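Local coordinates for protein TRAP dicarboxylate transporter, DctP subunit (PDB 4P47) that probably serves as the periplasmic solute-binding subunit of a TRAP transporter, capturing a small solute, possibly a dicarboxylate, for uptake across the inner membrane, at residues Lys222-Gln227 / Lys287-Gln292; Glu53-Lys56 / Gln62-Val65; Glu119-Met124 / Val274-Asp279. All coordinates share one frame; numbering follows the deposited sequence.

Contact 1 of 3, residues Lys222-Gln227 / Lys287-Gln292; sequences KFYEVQ and KKTGMQ
The side chains of Y224 and T289 meet at about a right angle, with the methyl of T289 laid over one face of the Y224 ring. T289 CG2 lies 3.9 Å from the centroid of the Y224 ring and 22° off its normal, a CH-pi contact that leans toward CG and CD1 and leaves the hydroxyl end of the tyrosine beyond it. The opposite face of the ring is covered near its rim by the backbone of K222. T289 OG1 sits 3.4 Å from Y224 CB, but its hydrogen bond goes back to I286 O, near the end of helix 254-288. M291 meets the CB end of the same tyrosine: its SD lies 3.7 Å from Y224 CB, and a bend at chi3 (70°) carries the terminal methyl onward, so that M291 CE stops 3.4 Å from Q227 O. A water lies within hydrogen-bonding distance of Y224 O (3.0 Å) and T289 O (2.7 Å), between the two backbones. G290, with positive phi, closes helix 254-288 in a Schellman motif, and the chain then enters strand 292-295, parallel to strand 229-245. Segment 222-227 links helix 216-220 to strand 229-245; I218 and L230 also touch M291, while Q227 reaches T155 and helix 196-205.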
ATOM      1  N   LYS A 222      10.945   9.996  13.234  1.00 10.04           N
ATOM      2  CA  LYS A 222      10.897  10.462  14.622  1.00 10.72           C
ATOM      3  C   LYS A 222       9.726  11.392  14.909  1.00  9.46           C
ATOM      4  O   LYS A 222       9.799  12.322  15.698  1.00  9.45           O
ATOM      5  CB  LYS A 222      12.213  11.128  15.016  1.00 13.15           C
ATOM      6  CG  LYS A 222      13.434  10.271  14.699  1.00 17.47           C
ATOM      7  CD  LYS A 222      14.719  10.977  15.155  1.00 20.43           C
ATOM      8  CE  LYS A 222      15.962  10.173  14.842  1.00 35.33           C
ATOM      9  NZ  LYS A 222      16.017   8.945  15.664  1.00 40.27           N
ATOM     10  N   PHE A 223       8.595  11.103  14.284  1.00  9.21           N
ATOM     11  CA  PHE A 223       7.421  11.921  14.503  1.00  7.55           C
ATOM     12  C   PHE A 223       6.910  11.796  15.947  1.00  8.65           C
ATOM     13  O   PHE A 223       6.197  12.656  16.422  1.00  8.10           O
ATOM     14  CB  PHE A 223       6.303  11.554  13.516  1.00  8.31           C
ATOM     15  CG  PHE A 223       6.577  11.910  12.073  1.00  7.69           C
ATOM     16  CD1 PHE A 223       7.431  12.931  11.705  1.00  7.93           C
ATOM     17  CD2 PHE A 223       5.938  11.212  11.068  1.00  8.03           C
ATOM     18  CE1 PHE A 223       7.635  13.236  10.373  1.00  9.79           C
ATOM     19  CE2 PHE A 223       6.155  11.519   9.735  1.00  9.09           C
ATOM     20  CZ  PHE A 223       6.999  12.522   9.399  1.00  9.31           C
ATOM     21  N   TYR A 224       7.325  10.738  16.657  1.00  8.70           N
ATOM     22  CA  TYR A 224       6.966  10.590  18.055  1.00 11.50           C
ATOM     23  C   TYR A 224       7.548  11.736  18.906  1.00 11.45           C
ATOM     24  O   TYR A 224       7.080  11.949  20.018  1.00 13.15           O
ATOM     25  CB  TYR A 224       7.433   9.227  18.592  1.00 11.95           C
ATOM     26  CG  TYR A 224       8.921   8.984  18.457  1.00 11.31           C
ATOM     27  CD1 TYR A 224       9.818   9.494  19.401  1.00 13.46           C
ATOM     28  CD2 TYR A 224       9.436   8.257  17.401  1.00 13.62           C
ATOM     29  CE1 TYR A 224      11.172   9.269  19.269  1.00 13.25           C
ATOM     30  CE2 TYR A 224      10.789   8.033  17.258  1.00 13.79           C
ATOM     31  CZ  TYR A 224      11.659   8.545  18.199  1.00 17.29           C
ATOM     32  OH  TYR A 224      13.014   8.322  18.057  1.00 17.94           O
ATOM     33  N   GLU A 225       8.525  12.488  18.390  1.00 10.00           N
ATOM     34  CA  GLU A 225       9.097  13.611  19.140  1.00 10.57           C
ATOM     35  C   GLU A 225       8.193  14.827  19.081  1.00 10.24           C
ATOM     36  O   GLU A 225       8.332  15.755  19.890  1.00 11.86           O
ATOM     37  CB  GLU A 225      10.483  13.999  18.590  1.00 11.52           C
ATOM     38  CG  GLU A 225      11.519  12.894  18.684  1.00 11.67           C
ATOM     39  CD  GLU A 225      12.887  13.265  18.119  1.00 17.57           C
ATOM     40  OE1 GLU A 225      13.028  14.348  17.523  1.00 14.24           O
ATOM     41  OE2 GLU A 225      13.837  12.462  18.265  1.00 17.73           O
ATOM     42  N   VAL A 226       7.267  14.836  18.120  1.00  9.32           N
ATOM     43  CA  VAL A 226       6.488  16.024  17.814  1.00  9.34           C
ATOM     44  C   VAL A 226       4.985  15.744  17.660  1.00  8.59           C
ATOM     45  O   VAL A 226       4.230  16.605  17.230  1.00  8.20           O
ATOM     46  CB  VAL A 226       7.055  16.764  16.556  1.00  8.89           C
ATOM     47  CG1 VAL A 226       8.410  17.349  16.875  1.00 10.81           C
ATOM     48  CG2 VAL A 226       7.162  15.828  15.363  1.00 10.71           C
ATOM     49  N   GLN A 227       4.585  14.513  17.993  1.00  7.36           N
ATOM     50  CA  GLN A 227       3.200  14.059  17.955  1.00  8.47           C
ATOM     51  C   GLN A 227       2.895  13.206  19.171  1.00  9.53           C
ATOM     52  O   GLN A 227       3.553  12.211  19.397  1.00  9.37           O
ATOM     53  CB  GLN A 227       2.959  13.196  16.719  1.00  6.60           C
ATOM     54  CG  GLN A 227       3.225  13.876  15.381  1.00  7.49           C
ATOM     55  CD  GLN A 227       2.091  14.775  14.947  1.00  6.86           C
ATOM     56  OE1 GLN A 227       1.207  14.349  14.196  1.00  6.73           O
ATOM     57  NE2 GLN A 227       2.116  16.032  15.372  1.00  6.57           N
ATOM     58  N   LYS A 287       4.470   2.871  21.303  1.00  7.90           N
ATOM     59  CA  LYS A 287       3.863   2.974  22.616  1.00 10.20           C
ATOM     60  C   LYS A 287       4.909   3.334  23.672  1.00 10.04           C
ATOM     61  O   LYS A 287       4.639   4.140  24.565  1.00 10.34           O
ATOM     62  CB  LYS A 287       3.131   1.687  22.956  1.00  9.04           C
ATOM     63  CG  LYS A 287       1.870   1.513  22.099  1.00 10.50           C
ATOM     64  CD  LYS A 287       1.234   0.161  22.245  1.00 12.90           C
ATOM     65  CE  LYS A 287       0.038   0.044  21.324  1.00 18.67           C
ATOM     66  NZ  LYS A 287      -0.561  -1.310  21.359  1.00 19.71           N
ATOM     67  N   LYS A 288       6.121   2.800  23.559  1.00  9.14           N
ATOM     68  CA  LYS A 288       7.162   3.072  24.550  1.00  8.38           C
ATOM     69  C   LYS A 288       7.703   4.491  24.456  1.00  9.27           C
ATOM     70  O   LYS A 288       8.335   4.977  25.397  1.00  9.13           O
ATOM     71  CB  LYS A 288       8.269   2.024  24.427  1.00 11.97           C
ATOM     72  CG  LYS A 288       7.749   0.660  24.912  1.00 26.68           C
ATOM     73  CD  LYS A 288       8.806  -0.447  25.049  1.00 37.14           C
ATOM     74  CE  LYS A 288       9.358  -0.596  26.484  1.00 30.14           C
ATOM     75  NZ  LYS A 288       8.350  -0.868  27.566  1.00 22.97           N
ATOM     76  N   THR A 289       7.443   5.201  23.365  1.00  7.39           N
ATOM     77  CA  THR A 289       7.820   6.603  23.277  1.00  8.74           C
ATOM     78  C   THR A 289       6.840   7.494  24.037  1.00  8.74           C
ATOM     79  O   THR A 289       7.073   8.710  24.160  1.00 11.77           O
ATOM     80  CB  THR A 289       7.921   7.127  21.823  1.00 10.44           C
ATOM     81  OG1 THR A 289       6.612   7.240  21.240  1.00 10.98           O
ATOM     82  CG2 THR A 289       8.824   6.269  21.001  1.00 11.41           C
ATOM     83  N   GLY A 290       5.751   6.925  24.530  1.00  7.35           N
ATOM     84  CA  GLY A 290       4.746   7.671  25.258  1.00  8.68           C
ATOM     85  C   GLY A 290       3.670   8.320  24.395  1.00  8.75           C
ATOM     86  O   GLY A 290       2.897   9.145  24.892  1.00 10.58           O
ATOM     87  N   MET A 291       3.612   7.955  23.121  1.00  7.87           N
ATOM     88  CA  MET A 291       2.467   8.297  22.298  1.00  8.69           C
ATOM     89  C   MET A 291       1.267   7.516  22.788  1.00  8.79           C
ATOM     90  O   MET A 291       1.382   6.353  23.156  1.00 11.33           O
ATOM     91  CB  MET A 291       2.731   7.957  20.837  1.00  9.07           C
ATOM     92  CG  MET A 291       3.753   8.837  20.192  1.00  8.45           C
ATOM     93  SD  MET A 291       3.815   8.669  18.400  1.00 10.28           S
ATOM     94  CE  MET A 291       2.266   9.414  17.899  1.00 11.66           C
ATOM     95  N   GLN A 292       0.095   8.139  22.732  1.00  8.67           N
ATOM     96  CA  GLN A 292      -1.140   7.466  23.097  1.00  9.54           C
ATOM     97  C   GLN A 292      -1.750   6.898  21.824  1.00  7.94           C
ATOM     98  O   GLN A 292      -1.996   7.636  20.879  1.00  7.60           O
ATOM     99  CB  GLN A 292      -2.109   8.470  23.736  1.00 10.68           C
ATOM    100  CG  GLN A 292      -3.499   7.877  24.074  1.00 13.59           C
ATOM    101  CD  GLN A 292      -4.501   8.887  24.663  1.00 19.06           C
ATOM    102  OE1 GLN A 292      -4.126   9.932  25.182  1.00 19.29           O
ATOM    103  NE2 GLN A 292      -5.784   8.556  24.577  1.00 19.55           N
TER
HETATM  104  O   HOH W   1       7.617  10.881  22.716  1.00 15.21           O

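Contact 2 of 3, residues Glu53-Lys56 / Gln62-Val65; sequences ELVK and QINV
One methyl of V55 does most of the touching: V55 CG1 presses on I63 CG2 at 3.4 Å, tighter than a usual carbon-carbon contact, and also meets V65 CG2 at 3.8 Å. The V55 and I63 side chains cross at about a right angle, and I63 brings its short branch to the helix, its CB lying 3.6 Å from V55 CG1. In V55, CG1 stands opposite the backbone N (chi1 170°), which sends this methyl out to the strand. V65, two residues along from I63, adds a second apolar touch, its CG2 also lying 3.9 Å from V55 CB. Beside this cluster the backbone of K56 passes the strand, K56 CA being 3.9 Å from I63 O. In the next shell, S59 fastens the turn between helix and strand: its OG is hydrogen-bonded to both V55 O and I63 N. V259 and A263 of helix 254-288 pack on V55, while Q30 and I32 of strand 30-35 touch I63, and F34 touches V65. The contact thus joins the helix of a beta-alpha-beta unit, strand 30-35, helix 43-58 and strand 63-68, to its second strand, which runs parallel to the first. Between the two segments the side chains meet through branched aliphatic groups alone, so their fit depends on shape and burial, with no polar or charged pairing to set its direction.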
ATOM      1  N   GLU A  53      16.416 -14.946  -4.433  1.00  7.30           N
ATOM      2  CA  GLU A  53      16.983 -16.231  -4.048  1.00  8.18           C
ATOM      3  C   GLU A  53      16.184 -17.389  -4.611  1.00  7.83           C
ATOM      4  O   GLU A  53      16.746 -18.384  -5.077  1.00  8.20           O
ATOM      5  CB  GLU A  53      17.069 -16.334  -2.533  1.00  9.30           C
ATOM      6  CG  GLU A  53      17.568 -17.682  -2.029  1.00 10.36           C
ATOM      7  CD  GLU A  53      18.972 -18.080  -2.534  1.00 14.81           C
ATOM      8  OE1 GLU A  53      19.803 -17.191  -2.844  1.00 15.56           O
ATOM      9  OE2 GLU A  53      19.265 -19.306  -2.618  1.00 13.89           O
ATOM     10  N   LEU A  54      14.863 -17.259  -4.587  1.00  7.37           N
ATOM     11  CA  LEU A  54      14.004 -18.293  -5.153  1.00  7.72           C
ATOM     12  C   LEU A  54      14.206 -18.420  -6.653  1.00  6.60           C
ATOM     13  O   LEU A  54      14.237 -19.515  -7.197  1.00  7.80           O
ATOM     14  CB  LEU A  54      12.537 -17.999  -4.831  1.00  8.56           C
ATOM     15  CG  LEU A  54      12.184 -18.115  -3.350  1.00  8.40           C
ATOM     16  CD1 LEU A  54      10.736 -17.651  -3.148  1.00  8.20           C
ATOM     17  CD2 LEU A  54      12.388 -19.536  -2.861  1.00 11.97           C
ATOM     18  N   VAL A  55      14.346 -17.313  -7.352  1.00  7.03           N
ATOM     19  CA  VAL A  55      14.589 -17.378  -8.770  1.00  7.02           C
ATOM     20  C   VAL A  55      15.948 -18.039  -9.081  1.00  7.73           C
ATOM     21  O   VAL A  55      16.074 -18.836 -10.017  1.00  7.83           O
ATOM     22  CB  VAL A  55      14.502 -15.962  -9.394  1.00  7.20           C
ATOM     23  CG1 VAL A  55      14.980 -15.963 -10.825  1.00  9.31           C
ATOM     24  CG2 VAL A  55      13.058 -15.448  -9.326  1.00  7.64           C
ATOM     25  N   LYS A  56      16.966 -17.695  -8.302  1.00  8.41           N
ATOM     26  CA  LYS A  56      18.294 -18.260  -8.453  1.00  7.67           C
ATOM     27  C   LYS A  56      18.238 -19.778  -8.271  1.00  7.48           C
ATOM     28  O   LYS A  56      18.822 -20.522  -9.055  1.00  8.99           O
ATOM     29  CB  LYS A  56      19.209 -17.603  -7.424  1.00  8.60           C
ATOM     30  CG  LYS A  56      20.643 -18.120  -7.396  1.00 11.91           C
ATOM     31  CD  LYS A  56      21.491 -17.155  -6.550  1.00 17.64           C
ATOM     32  CE  LYS A  56      22.976 -17.452  -6.604  1.00 22.45           C
ATOM     33  NZ  LYS A  56      23.268 -18.697  -5.892  1.00 16.34           N
ATOM     34  N   GLN A  62      20.555 -19.729 -13.746  1.00 11.93           N
ATOM     35  CA  GLN A  62      20.428 -19.186 -15.106  1.00 12.21           C
ATOM     36  C   GLN A  62      19.805 -17.792 -15.106  1.00 14.77           C
ATOM     37  O   GLN A  62      20.212 -16.918 -15.903  1.00 15.34           O
ATOM     38  CB  GLN A  62      19.597 -20.113 -15.969  1.00 14.31           C
ATOM     39  CG  GLN A  62      20.312 -21.405 -16.321  1.00 16.79           C
ATOM     40  CD  GLN A  62      21.507 -21.166 -17.199  1.00 20.32           C
ATOM     41  OE1 GLN A  62      22.643 -21.143 -16.735  1.00 26.35           O
ATOM     42  NE2 GLN A  62      21.253 -20.971 -18.485  1.00 26.02           N
ATOM     43  N   ILE A  63      18.836 -17.581 -14.215  1.00 11.29           N
ATOM     44  CA  ILE A  63      18.185 -16.278 -14.101  1.00 12.91           C
ATOM     45  C   ILE A  63      18.737 -15.615 -12.858  1.00 11.68           C
ATOM     46  O   ILE A  63      18.634 -16.168 -11.753  1.00 14.09           O
ATOM     47  CB  ILE A  63      16.642 -16.394 -14.022  1.00  9.76           C
ATOM     48  CG1 ILE A  63      16.090 -17.182 -15.204  1.00 12.71           C
ATOM     49  CG2 ILE A  63      16.009 -14.994 -13.961  1.00 11.03           C
ATOM     50  CD1 ILE A  63      14.624 -17.442 -15.092  1.00 12.96           C
ATOM     51  N   ASN A  64      19.339 -14.448 -13.046  1.00 12.83           N
ATOM     52  CA  ASN A  64      19.893 -13.675 -11.949  1.00 12.94           C
ATOM     53  C   ASN A  64      19.115 -12.396 -11.755  1.00 11.12           C
ATOM     54  O   ASN A  64      18.981 -11.612 -12.686  1.00 13.36           O
ATOM     55  CB  ASN A  64      21.361 -13.334 -12.234  1.00 22.00           C
ATOM     56  CG  ASN A  64      21.950 -12.348 -11.244  1.00 36.17           C
ATOM     57  OD1 ASN A  64      22.090 -12.644 -10.058  1.00 42.06           O
ATOM     58  ND2 ASN A  64      22.328 -11.175 -11.739  1.00 36.40           N
ATOM     59  N   VAL A  65      18.637 -12.184 -10.538  1.00  9.42           N
ATOM     60  CA  VAL A  65      17.890 -10.977 -10.195  1.00  9.73           C
ATOM     61  C   VAL A  65      18.816 -10.050  -9.437  1.00  9.21           C
ATOM     62  O   VAL A  65      19.327 -10.408  -8.383  1.00 12.74           O
ATOM     63  CB  VAL A  65      16.669 -11.324  -9.346  1.00  9.64           C
ATOM     64  CG1 VAL A  65      15.872 -10.073  -9.011  1.00 12.24           C
ATOM     65  CG2 VAL A  65      15.804 -12.343 -10.064  1.00 10.85           C
TER

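Contact 3 of 3, residues Glu119-Met124 / Val274-Asp279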
ATOM      1  N   GLU A 119      -7.771  -9.654   5.753  1.00 13.14           N
ATOM      2  CA  GLU A 119      -8.830  -9.214   4.856  1.00 13.45           C
ATOM      3  C   GLU A 119      -8.249  -8.690   3.554  1.00 13.70           C
ATOM      4  O   GLU A 119      -8.730  -9.017   2.480  1.00 12.39           O
ATOM      5  CB  GLU A 119      -9.692  -8.115   5.486  1.00 20.06           C
ATOM      6  CG  GLU A 119     -10.593  -8.569   6.611  1.00 20.70           C
ATOM      7  CD  GLU A 119     -11.537  -7.467   7.081  1.00 22.50           C
ATOM      8  OE1 GLU A 119     -11.382  -6.301   6.649  1.00 20.82           O
ATOM      9  OE2 GLU A 119     -12.449  -7.772   7.878  1.00 29.57           O
ATOM     10  N   ALA A 120      -7.215  -7.861   3.648  1.00 10.42           N
ATOM     11  CA  ALA A 120      -6.588  -7.310   2.449  1.00 11.85           C
ATOM     12  C   ALA A 120      -6.095  -8.419   1.524  1.00  9.79           C
ATOM     13  O   ALA A 120      -6.294  -8.356   0.319  1.00 10.59           O
ATOM     14  CB  ALA A 120      -5.432  -6.367   2.806  1.00  9.72           C
ATOM     15  N   ASP A 121      -5.437  -9.438   2.077  1.00  8.12           N
ATOM     16  CA  ASP A 121      -4.904 -10.523   1.258  1.00 10.34           C
ATOM     17  C   ASP A 121      -6.021 -11.231   0.500  1.00  9.86           C
ATOM     18  O   ASP A 121      -5.860 -11.584  -0.664  1.00  9.90           O
ATOM     19  CB  ASP A 121      -4.206 -11.583   2.125  1.00 10.58           C
ATOM     20  CG  ASP A 121      -2.981 -11.067   2.835  1.00  8.66           C
ATOM     21  OD1 ASP A 121      -2.517  -9.943   2.534  1.00  8.90           O
ATOM     22  OD2 ASP A 121      -2.464 -11.828   3.698  1.00  9.37           O
ATOM     23  N   LYS A 122      -7.127 -11.490   1.183  1.00 10.00           N
ATOM     24  CA  LYS A 122      -8.249 -12.206   0.579  1.00 13.88           C
ATOM     25  C   LYS A 122      -8.730 -11.449  -0.651  1.00 10.53           C
ATOM     26  O   LYS A 122      -8.966 -12.032  -1.716  1.00 14.30           O
ATOM     27  CB  LYS A 122      -9.415 -12.353   1.567  1.00 17.29           C
ATOM     28  CG  LYS A 122      -9.221 -13.361   2.690  1.00 24.22           C
ATOM     29  CD  LYS A 122     -10.302 -13.172   3.763  1.00 25.32           C
ATOM     30  CE  LYS A 122     -10.648 -14.480   4.459  1.00 41.08           C
ATOM     31  NZ  LYS A 122     -11.520 -14.253   5.651  1.00 40.97           N
ATOM     32  N   VAL A 123      -8.892 -10.143  -0.504  1.00 10.19           N
ATOM     33  CA  VAL A 123      -9.453  -9.342  -1.578  1.00  9.12           C
ATOM     34  C   VAL A 123      -8.405  -9.077  -2.673  1.00 10.55           C
ATOM     35  O   VAL A 123      -8.699  -9.195  -3.861  1.00  9.20           O
ATOM     36  CB  VAL A 123     -10.089  -8.051  -1.036  1.00 10.70           C
ATOM     37  CG1 VAL A 123     -10.613  -7.187  -2.168  1.00 12.26           C
ATOM     38  CG2 VAL A 123     -11.223  -8.392  -0.087  1.00 12.11           C
ATOM     39  N   MET A 124      -7.164  -8.765  -2.311  1.00  8.91           N
ATOM     40  CA  MET A 124      -6.162  -8.487  -3.355  1.00  8.61           C
ATOM     41  C   MET A 124      -5.793  -9.733  -4.159  1.00  7.92           C
ATOM     42  O   MET A 124      -5.516  -9.662  -5.360  1.00  8.05           O
ATOM     43  CB  MET A 124      -4.890  -7.865  -2.784  1.00  8.97           C
ATOM     44  CG  MET A 124      -5.105  -6.528  -2.105  1.00  8.87           C
ATOM     45  SD  MET A 124      -6.009  -5.296  -3.087  1.00  9.34           S
ATOM     46  CE  MET A 124      -4.976  -5.184  -4.548  1.00  8.38           C
ATOM     47  N   VAL A 274       6.800 -10.874   7.133  1.00 10.58           N
ATOM     48  CA  VAL A 274       7.871 -10.024   7.613  1.00 11.10           C
ATOM     49  C   VAL A 274       7.329  -8.626   7.896  1.00  9.03           C
ATOM     50  O   VAL A 274       7.648  -8.005   8.919  1.00 10.07           O
ATOM     51  CB  VAL A 274       9.040  -9.944   6.589  1.00 11.57           C
ATOM     52  CG1 VAL A 274      10.020  -8.845   6.953  1.00 11.27           C
ATOM     53  CG2 VAL A 274       9.748 -11.291   6.500  1.00 12.60           C
ATOM     54  N   SER A 275       6.491  -8.144   7.000  1.00  8.89           N
ATOM     55  CA  SER A 275       5.912  -6.826   7.164  1.00  9.58           C
ATOM     56  C   SER A 275       5.105  -6.734   8.459  1.00  9.30           C
ATOM     57  O   SER A 275       5.170  -5.761   9.201  1.00  8.85           O
ATOM     58  CB  SER A 275       5.020  -6.534   5.969  1.00  9.36           C
ATOM     59  OG  SER A 275       4.452  -5.239   6.092  1.00 11.81           O
ATOM     60  N   ARG A 276       4.307  -7.748   8.718  1.00  9.17           N
ATOM     61  CA  ARG A 276       3.437  -7.708   9.873  1.00  9.51           C
ATOM     62  C   ARG A 276       4.200  -7.889  11.177  1.00 10.46           C
ATOM     63  O   ARG A 276       3.843  -7.279  12.192  1.00 10.52           O
ATOM     64  CB  ARG A 276       2.304  -8.726   9.695  1.00 10.59           C
ATOM     65  CG  ARG A 276       1.317  -8.251   8.631  1.00 10.22           C
ATOM     66  CD  ARG A 276       0.520  -9.349   7.898  1.00 10.33           C
ATOM     67  NE  ARG A 276      -0.032  -8.759   6.675  1.00  9.74           N
ATOM     68  CZ  ARG A 276      -0.747  -9.392   5.748  1.00  9.69           C
ATOM     69  NH1 ARG A 276      -1.048 -10.673   5.879  1.00 11.71           N
ATOM     70  NH2 ARG A 276      -1.169  -8.747   4.683  1.00 10.04           N
ATOM     71  N   GLU A 277       5.263  -8.685  11.173  1.00 10.19           N
ATOM     72  CA  GLU A 277       6.134  -8.783  12.339  1.00 11.70           C
ATOM     73  C   GLU A 277       6.764  -7.427  12.626  1.00  9.35           C
ATOM     74  O   GLU A 277       6.834  -6.977  13.780  1.00 11.56           O
ATOM     75  CB  GLU A 277       7.235  -9.816  12.072  1.00 14.78           C
ATOM     76  CG  GLU A 277       6.760 -11.249  12.201  1.00 28.26           C
ATOM     77  CD  GLU A 277       7.692 -12.264  11.544  1.00 36.15           C
ATOM     78  OE1 GLU A 277       8.683 -11.852  10.902  1.00 42.02           O
ATOM     79  OE2 GLU A 277       7.426 -13.478  11.667  1.00 44.19           O
ATOM     80  N   GLN A 278       7.246  -6.757  11.594  1.00  9.79           N
ATOM     81  CA  GLN A 278       7.888  -5.465  11.782  1.00  9.18           C
ATOM     82  C   GLN A 278       6.874  -4.433  12.273  1.00 10.94           C
ATOM     83  O   GLN A 278       7.210  -3.575  13.093  1.00 11.12           O
ATOM     84  CB  GLN A 278       8.570  -4.969  10.493  1.00 12.94           C
ATOM     85  CG  GLN A 278       9.852  -5.710  10.142  1.00 21.92           C
ATOM     86  CD  GLN A 278      10.792  -4.920   9.236  1.00 28.96           C
ATOM     87  OE1 GLN A 278      10.671  -3.701   9.083  1.00 31.27           O
ATOM     88  NE2 GLN A 278      11.742  -5.626   8.629  1.00 31.36           N
ATOM     89  N   ASP A 279       5.643  -4.480  11.786  1.00  9.64           N
ATOM     90  CA  ASP A 279       4.639  -3.514  12.210  1.00  9.15           C
ATOM     91  C   ASP A 279       4.297  -3.719  13.674  1.00  8.44           C
ATOM     92  O   ASP A 279       4.100  -2.742  14.413  1.00  8.75           O
ATOM     93  CB  ASP A 279       3.378  -3.594  11.350  1.00 10.06           C
ATOM     94  CG  ASP A 279       2.369  -2.503  11.684  1.00 12.44           C
ATOM     95  OD1 ASP A 279       2.723  -1.310  11.598  1.00 14.55           O
ATOM     96  OD2 ASP A 279       1.222  -2.848  12.037  1.00 15.63           O
TER
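D121 and R276 reach for each other from facing helices and join in an end-on, two-pronged salt bridge. The arginine carries most of the distance. From CB, with CG opposite the carbonyl carbon (chi1 -72°), its chain runs on through CG and CD to NE; this extended chain spans the gap between backbones whose D121 and R276 CA atoms stand 12.3 Å apart. R276 also lies against Y237 of strand 229-245. At the tip, R276 NH1 bonds D121 OD2 at 2.8 Å and R276 NH2 bonds D121 OD1 at 2.8 Å, both nearly straight. Each oxygen is met on its syn side. The acceptors lie close to the guanidinium plane, although the carboxylate is turned 22° against it. Both ends have further charged mates: R276 NH2 also pairs with E148, and D121 OD1 with R272. An alanine in place of D121 would probably cost R276 both end-on bonds, leave R272 without this carboxylate, and set the guanidinium freer to turn. With two arginines and two acids linked in a chain, the charges are likely to balance one another, and the paired bonds fix the rotation of both flat groups where helix 117-125 faces helix 254-288.

How the contacts relate
Helix 254-288 runs past all three sites. Contact 3 uses a part of its second half and contact 1 its C-terminal end, with centres 24 Å apart, while its earlier residues V259 and A263 cover V55 of contact 2. Contacts 1 and 2 are the most widely separated, with centres 41 Å apart, and the centres of contacts 2 and 3 are 25 Å apart. None touches another. Along the chain contact 2 is complete before the others open, whereas the segments of contacts 1 and 3 alternate: 119-124, 222-227, 274-279, 287-292. The long helix therefore connects the beta-alpha-beta unit at one end of the molecule with the loop-and-strand region at the other, consistent with the two-lobed architecture of TRAP solute-binding proteins.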